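Local coordinates for mutual gliding motility protein C (MglC) (Myxococcus xanthus DK 1622, PDB 7CT3) that probably takes part in controlling the cell polarity that underlies gliding motility, as a Roadblock/LC7-domain protein that interacts with its paralog MglB, at residues A39-N44 / H97-F102; V48-L53 / F91-L96. All blocks are in the same frame, centred on the assembly; numbering follows the deposited sequence.

Both contacts join the helix 44-61 side of the domain to the strand 90-97 side. Interaction 2 is buried, its centre about 6 Å from the centre of the chain, where Y50 of the helix rests on A95 of the strand; interaction 1 is a surface contact, its centre about 14 Å from that of the chain, between the loop entering the helix and the turn leaving the strand. Their centres are 13 Å apart, and along the chain interaction 2 is nested inside the loop that interaction 1 closes. They meet directly through L96, whose CD1 packs 3.8 Å from N101 C. None of the residues touching across either contact belongs to the sodium site of L64, T66 and V69.

Interaction 1 of 2, residues A39-N44 / H97-F102; sequences AELDLN and HADGNF
L41 and L43, two leucines of the loop before helix 44-61, meet the imidazole of H97 where strand 90-97 gives way to a turn. L41 comes first along the chain, and its side chain crosses that of the histidine at about a right angle. Its CD1 methyl lies over one ring face, 4.1 Å from the centroid and 25° off the normal, a CH-pi contact displaced toward the rim; its nearest ring atom is CE1. The same methyl approaches the carboxylate of D99, with L41 CD1 4.0 Å from D99 OD2, so one branch of L41 spans both the ring and the acid.

D42 turns its side chain away from this interface and serves the helix instead. Its OD1 accepts the backbone N-H of N44 at 3.1 Å, a nearly straight capping bond at the turn into helix 44-61. L43 then brings its CD2 methyl back to the histidine, 3.8 Å from H97 CD2, at an oblique angle to the ring, and the same methyl also approaches the CB of H97.

The ring is held from its own side of the contact. With CG of H97 anti to the backbone N (chi1 -172°), the imidazole extends toward the leucines, while ND1 accepts the backbone N-H of D99 at 3.1 Å from 23° out of the ring plane. This bond limits rotation of the ring and would favour a proton on NE2 in a neutral imidazole. The backbone bond from G100 N to H97 O, 2.9 Å long, closes a type I beta turn from H97 to G100, and N101 then N-caps helix 102-117. The leucines thus pack on the histidine that opens this turn, a surface contact between two loops that each lead into a helix of the Roadblock/LC7 domain.

Interaction 2 of 2, residues V48-L53 / F91-L96; sequences VEYANL and FLVLAL
Y50 lays its aromatic ring over A95, and this pair, with V93 beside it, makes up the contact between helix and strand. The CB of A95 stands over one face of the ring, 3.7 Å from the centroid and only 14° off the normal, a CH-pi contact shifted slightly toward the rim on the side of CE1 and CZ. A chi1 of -176°, trans to the amide nitrogen, carries the Y50 ring out from the helix to the strand.

Farther along the side chain, the hydroxyl comes alongside V93, with Y50 OH 4.2 Å from V93 CG2. Its polar link to the strand runs through a water 2.6 Å from Y50 OH, which donates to V93 O at 3.1 Å. The strand is thus met by the apolar ring face and, indirectly, by the phenol oxygen.

Y50 also packs on L57 of its own helix, while V93 touches S21 and M83 on the strands flanking its own. The contact therefore sets helix 44-61 against strand 90-97, an inner strand of the antiparallel sheet between strands 17-24 and 79-87.

Interaction 1 of 2, residues A39-N44 / H97-F102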
loop_
_atom_site.group_PDB
_atom_site.type_symbol
_atom_site.label_atom_id
_atom_site.label_comp_id
_atom_site.label_asym_id
_atom_site.label_seq_id
_atom_site.Cartn_x
_atom_site.Cartn_y
_atom_site.Cartn_z
ATOM N N ALA A 39 18.392 -5.359 16.379
ATOM C CA ALA A 39 18.041 -4.116 15.655
ATOM C C ALA A 39 18.585 -2.909 16.427
ATOM O O ALA A 39 18.861 -3.045 17.638
ATOM C CB ALA A 39 16.547 -4.026 15.466
ATOM N N GLU A 40 18.721 -1.771 15.742
ATOM C CA GLU A 40 19.195 -0.487 16.324
ATOM C C GLU A 40 18.038 0.188 17.071
ATOM O O GLU A 40 18.271 1.274 17.638
ATOM C CB GLU A 40 19.745 0.443 15.237
ATOM C CG GLU A 40 20.651 -0.245 14.228
ATOM C CD GLU A 40 20.111 -0.295 12.808
ATOM O OE1 GLU A 40 18.988 -0.806 12.621
ATOM O OE2 GLU A 40 20.814 0.187 11.892
ATOM N N LEU A 41 16.844 -0.421 17.040
ATOM C CA LEU A 41 15.628 0.027 17.771
ATOM C C LEU A 41 15.013 -1.161 18.515
ATOM O O LEU A 41 15.391 -2.315 18.221
ATOM C CB LEU A 41 14.623 0.597 16.766
ATOM C CG LEU A 41 15.032 1.902 16.085
ATOM C CD1 LEU A 41 14.106 2.209 14.917
ATOM C CD2 LEU A 41 15.047 3.058 17.075
ATOM N N ASP A 42 14.090 -0.877 19.438
ATOM C CA ASP A 42 13.231 -1.884 20.113
ATOM C C ASP A 42 12.005 -2.131 19.222
ATOM O O ASP A 42 11.203 -1.191 19.045
ATOM C CB ASP A 42 12.855 -1.419 21.521
ATOM C CG ASP A 42 12.114 -2.459 22.343
ATOM O OD1 ASP A 42 11.171 -3.076 21.804
ATOM O OD2 ASP A 42 12.483 -2.642 23.520
ATOM N N LEU A 43 11.869 -3.358 18.702
ATOM C CA LEU A 43 10.900 -3.740 17.640
ATOM C C LEU A 43 9.622 -4.350 18.229
ATOM O O LEU A 43 8.742 -4.712 17.432
ATOM C CB LEU A 43 11.567 -4.758 16.708
ATOM C CG LEU A 43 12.745 -4.248 15.882
ATOM C CD1 LEU A 43 13.350 -5.381 15.067
ATOM C CD2 LEU A 43 12.328 -3.104 14.969
ATOM N N ASN A 44 9.512 -4.478 19.554
ATOM C CA ASN A 44 8.383 -5.199 20.200
ATOM C C ASN A 44 7.068 -4.475 19.898
ATOM O O ASN A 44 6.080 -5.172 19.604
ATOM C CB ASN A 44 8.630 -5.410 21.693
ATOM C CG ASN A 44 9.726 -6.426 21.931
ATOM O OD1 ASN A 44 10.684 -6.158 22.649
ATOM N ND2 ASN A 44 9.617 -7.575 21.287
ATOM N N HIS A 97 9.711 -2.166 9.885
ATOM C CA HIS A 97 9.522 -1.030 10.821
ATOM C C HIS A 97 9.292 0.238 9.989
ATOM O O HIS A 97 9.879 0.328 8.898
ATOM C CB HIS A 97 10.729 -0.925 11.765
ATOM C CG HIS A 97 10.533 0.061 12.863
ATOM N ND1 HIS A 97 10.742 1.412 12.683
ATOM C CD2 HIS A 97 10.154 -0.099 14.148
ATOM C CE1 HIS A 97 10.491 2.046 13.810
ATOM N NE2 HIS A 97 10.133 1.141 14.724
ATOM N N ALA A 98 8.474 1.172 10.481
ATOM C CA ALA A 98 8.073 2.417 9.777
ATOM C C ALA A 98 9.290 3.297 9.457
ATOM O O ALA A 98 9.176 4.125 8.539
ATOM C CB ALA A 98 7.065 3.179 10.603
ATOM N N ASP A 99 10.399 3.144 10.187
ATOM C CA ASP A 99 11.645 3.930 9.979
ATOM C C ASP A 99 12.573 3.201 8.999
ATOM O O ASP A 99 13.644 3.753 8.699
ATOM C CB ASP A 99 12.344 4.219 11.311
ATOM C CG ASP A 99 11.557 5.147 12.221
ATOM O OD1 ASP A 99 10.672 5.866 11.711
ATOM O OD2 ASP A 99 11.832 5.145 13.431
ATOM N N GLY A 100 12.180 2.019 8.513
ATOM C CA GLY A 100 12.931 1.258 7.496
ATOM C C GLY A 100 12.872 1.920 6.126
ATOM O O GLY A 100 12.310 3.024 6.018
ATOM N N ASN A 101 13.435 1.258 5.114
ATOM C CA ASN A 101 13.511 1.741 3.711
ATOM C C ASN A 101 12.359 1.122 2.910
ATOM O O ASN A 101 12.548 0.046 2.314
ATOM C CB ASN A 101 14.877 1.434 3.096
ATOM C CG ASN A 101 15.109 2.178 1.800
ATOM O OD1 ASN A 101 14.163 2.536 1.105
ATOM N ND2 ASN A 101 16.366 2.415 1.467
ATOM N N PHE A 102 11.208 1.795 2.881
ATOM C CA PHE A 102 9.969 1.305 2.221
ATOM C C PHE A 102 10.203 1.192 0.709
ATOM O O PHE A 102 9.776 0.192 0.112
ATOM C CB PHE A 102 8.784 2.205 2.579
ATOM C CG PHE A 102 7.438 1.683 2.142
ATOM C CD1 PHE A 102 7.031 0.396 2.455
ATOM C CD2 PHE A 102 6.560 2.492 1.442
ATOM C CE1 PHE A 102 5.783 -0.071 2.064
ATOM C CE2 PHE A 102 5.313 2.027 1.058
ATOM C CZ PHE A 102 4.926 0.745 1.369
#

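Interaction 2 of 2, residues V48-L53 / F91-L96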
loop_
_atom_site.group_PDB
_atom_site.type_symbol
_atom_site.label_atom_id
_atom_site.label_comp_id
_atom_site.label_asym_id
_atom_site.label_seq_id
_atom_site.Cartn_x
_atom_site.Cartn_y
_atom_site.Cartn_z
ATOM N N VAL A 48 3.791 -6.113 17.844
ATOM C CA VAL A 48 2.389 -5.990 18.336
ATOM C C VAL A 48 1.505 -5.500 17.181
ATOM O O VAL A 48 0.485 -6.148 16.910
ATOM C CB VAL A 48 2.303 -5.071 19.568
ATOM C CG1 VAL A 48 0.879 -4.629 19.871
ATOM C CG2 VAL A 48 2.921 -5.738 20.786
ATOM N N GLU A 49 1.890 -4.409 16.512
ATOM C CA GLU A 49 1.087 -3.829 15.403
ATOM C C GLU A 49 1.043 -4.814 14.231
ATOM O O GLU A 49 -0.048 -4.968 13.648
ATOM C CB GLU A 49 1.612 -2.452 15.003
ATOM C CG GLU A 49 1.390 -1.423 16.094
ATOM C CD GLU A 49 1.385 0.021 15.641
ATOM O OE1 GLU A 49 1.694 0.272 14.463
ATOM O OE2 GLU A 49 1.074 0.890 16.472
ATOM N N TYR A 50 2.149 -5.497 13.923
ATOM C CA TYR A 50 2.192 -6.498 12.823
ATOM C C TYR A 50 1.160 -7.604 13.091
ATOM O O TYR A 50 0.376 -7.932 12.181
ATOM C CB TYR A 50 3.603 -7.054 12.620
ATOM C CG TYR A 50 3.733 -7.999 11.450
ATOM C CD1 TYR A 50 2.972 -7.835 10.301
ATOM C CD2 TYR A 50 4.620 -9.061 11.487
ATOM C CE1 TYR A 50 3.080 -8.706 9.229
ATOM C CE2 TYR A 50 4.744 -9.939 10.421
ATOM C CZ TYR A 50 3.971 -9.761 9.288
ATOM O OH TYR A 50 4.081 -10.618 8.232
ATOM N N ALA A 51 1.137 -8.148 14.310
ATOM C CA ALA A 51 0.136 -9.145 14.752
ATOM C C ALA A 51 -1.272 -8.588 14.507
ATOM O O ALA A 51 -2.117 -9.322 13.988
ATOM C CB ALA A 51 0.349 -9.491 16.204
ATOM N N ASN A 52 -1.501 -7.319 14.842
ATOM C CA ASN A 52 -2.838 -6.672 14.763
ATOM C C ASN A 52 -3.192 -6.306 13.313
ATOM O O ASN A 52 -4.348 -5.910 13.098
ATOM C CB ASN A 52 -2.913 -5.459 15.693
ATOM C CG ASN A 52 -2.882 -5.853 17.153
ATOM O OD1 ASN A 52 -3.193 -6.990 17.491
ATOM N ND2 ASN A 52 -2.485 -4.938 18.021
ATOM N N LEU A 53 -2.254 -6.425 12.364
ATOM C CA LEU A 53 -2.497 -6.173 10.916
ATOM C C LEU A 53 -2.857 -7.478 10.193
ATOM O O LEU A 53 -3.409 -7.382 9.093
ATOM C CB LEU A 53 -1.251 -5.556 10.263
ATOM C CG LEU A 53 -0.931 -4.105 10.621
ATOM C CD1 LEU A 53 0.386 -3.677 9.989
ATOM C CD2 LEU A 53 -2.045 -3.161 10.192
ATOM N N PHE A 91 0.220 -15.536 -1.454
ATOM C CA PHE A 91 0.851 -14.205 -1.630
ATOM C C PHE A 91 2.107 -14.114 -0.765
ATOM O O PHE A 91 2.272 -14.864 0.213
ATOM C CB PHE A 91 -0.126 -13.065 -1.348
ATOM C CG PHE A 91 -0.705 -12.998 0.040
ATOM C CD1 PHE A 91 -1.821 -13.752 0.377
ATOM C CD2 PHE A 91 -0.166 -12.146 0.996
ATOM C CE1 PHE A 91 -2.372 -13.672 1.645
ATOM C CE2 PHE A 91 -0.729 -12.059 2.262
ATOM C CZ PHE A 91 -1.830 -12.823 2.582
ATOM N N LEU A 92 2.975 -13.193 -1.166
ATOM C CA LEU A 92 4.272 -12.885 -0.531
ATOM C C LEU A 92 4.091 -11.585 0.252
ATOM O O LEU A 92 3.533 -10.643 -0.332
ATOM C CB LEU A 92 5.275 -12.746 -1.678
ATOM C CG LEU A 92 6.738 -12.559 -1.304
ATOM C CD1 LEU A 92 7.260 -13.736 -0.499
ATOM C CD2 LEU A 92 7.557 -12.360 -2.567
ATOM N N VAL A 93 4.493 -11.542 1.522
ATOM C CA VAL A 93 4.337 -10.324 2.372
ATOM C C VAL A 93 5.682 -9.986 3.018
ATOM O O VAL A 93 6.286 -10.866 3.654
ATOM C CB VAL A 93 3.210 -10.460 3.418
ATOM C CG1 VAL A 93 3.290 -11.751 4.207
ATOM C CG2 VAL A 93 3.163 -9.263 4.357
ATOM N N LEU A 94 6.120 -8.740 2.833
ATOM C CA LEU A 94 7.249 -8.122 3.559
ATOM C C LEU A 94 6.679 -7.136 4.580
ATOM O O LEU A 94 5.864 -6.276 4.188
ATOM C CB LEU A 94 8.162 -7.418 2.554
ATOM C CG LEU A 94 9.240 -6.521 3.157
ATOM C CD1 LEU A 94 10.202 -7.323 4.022
ATOM C CD2 LEU A 94 9.989 -5.789 2.054
ATOM N N ALA A 95 7.077 -7.283 5.842
ATOM C CA ALA A 95 6.776 -6.330 6.933
ATOM C C ALA A 95 8.089 -5.662 7.334
ATOM O O ALA A 95 9.086 -6.391 7.518
ATOM C CB ALA A 95 6.137 -7.038 8.100
ATOM N N LEU A 96 8.097 -4.335 7.440
ATOM C CA LEU A 96 9.276 -3.604 7.962
ATOM C C LEU A 96 8.822 -2.537 8.961
ATOM O O LEU A 96 7.659 -2.114 8.901
ATOM C CB LEU A 96 10.092 -3.033 6.796
ATOM C CG LEU A 96 9.378 -2.094 5.827
ATOM C CD1 LEU A 96 10.337 -1.040 5.309
ATOM C CD2 LEU A 96 8.772 -2.854 4.657
HETATM O O HOH W 1 6.014 -11.329 6.682
#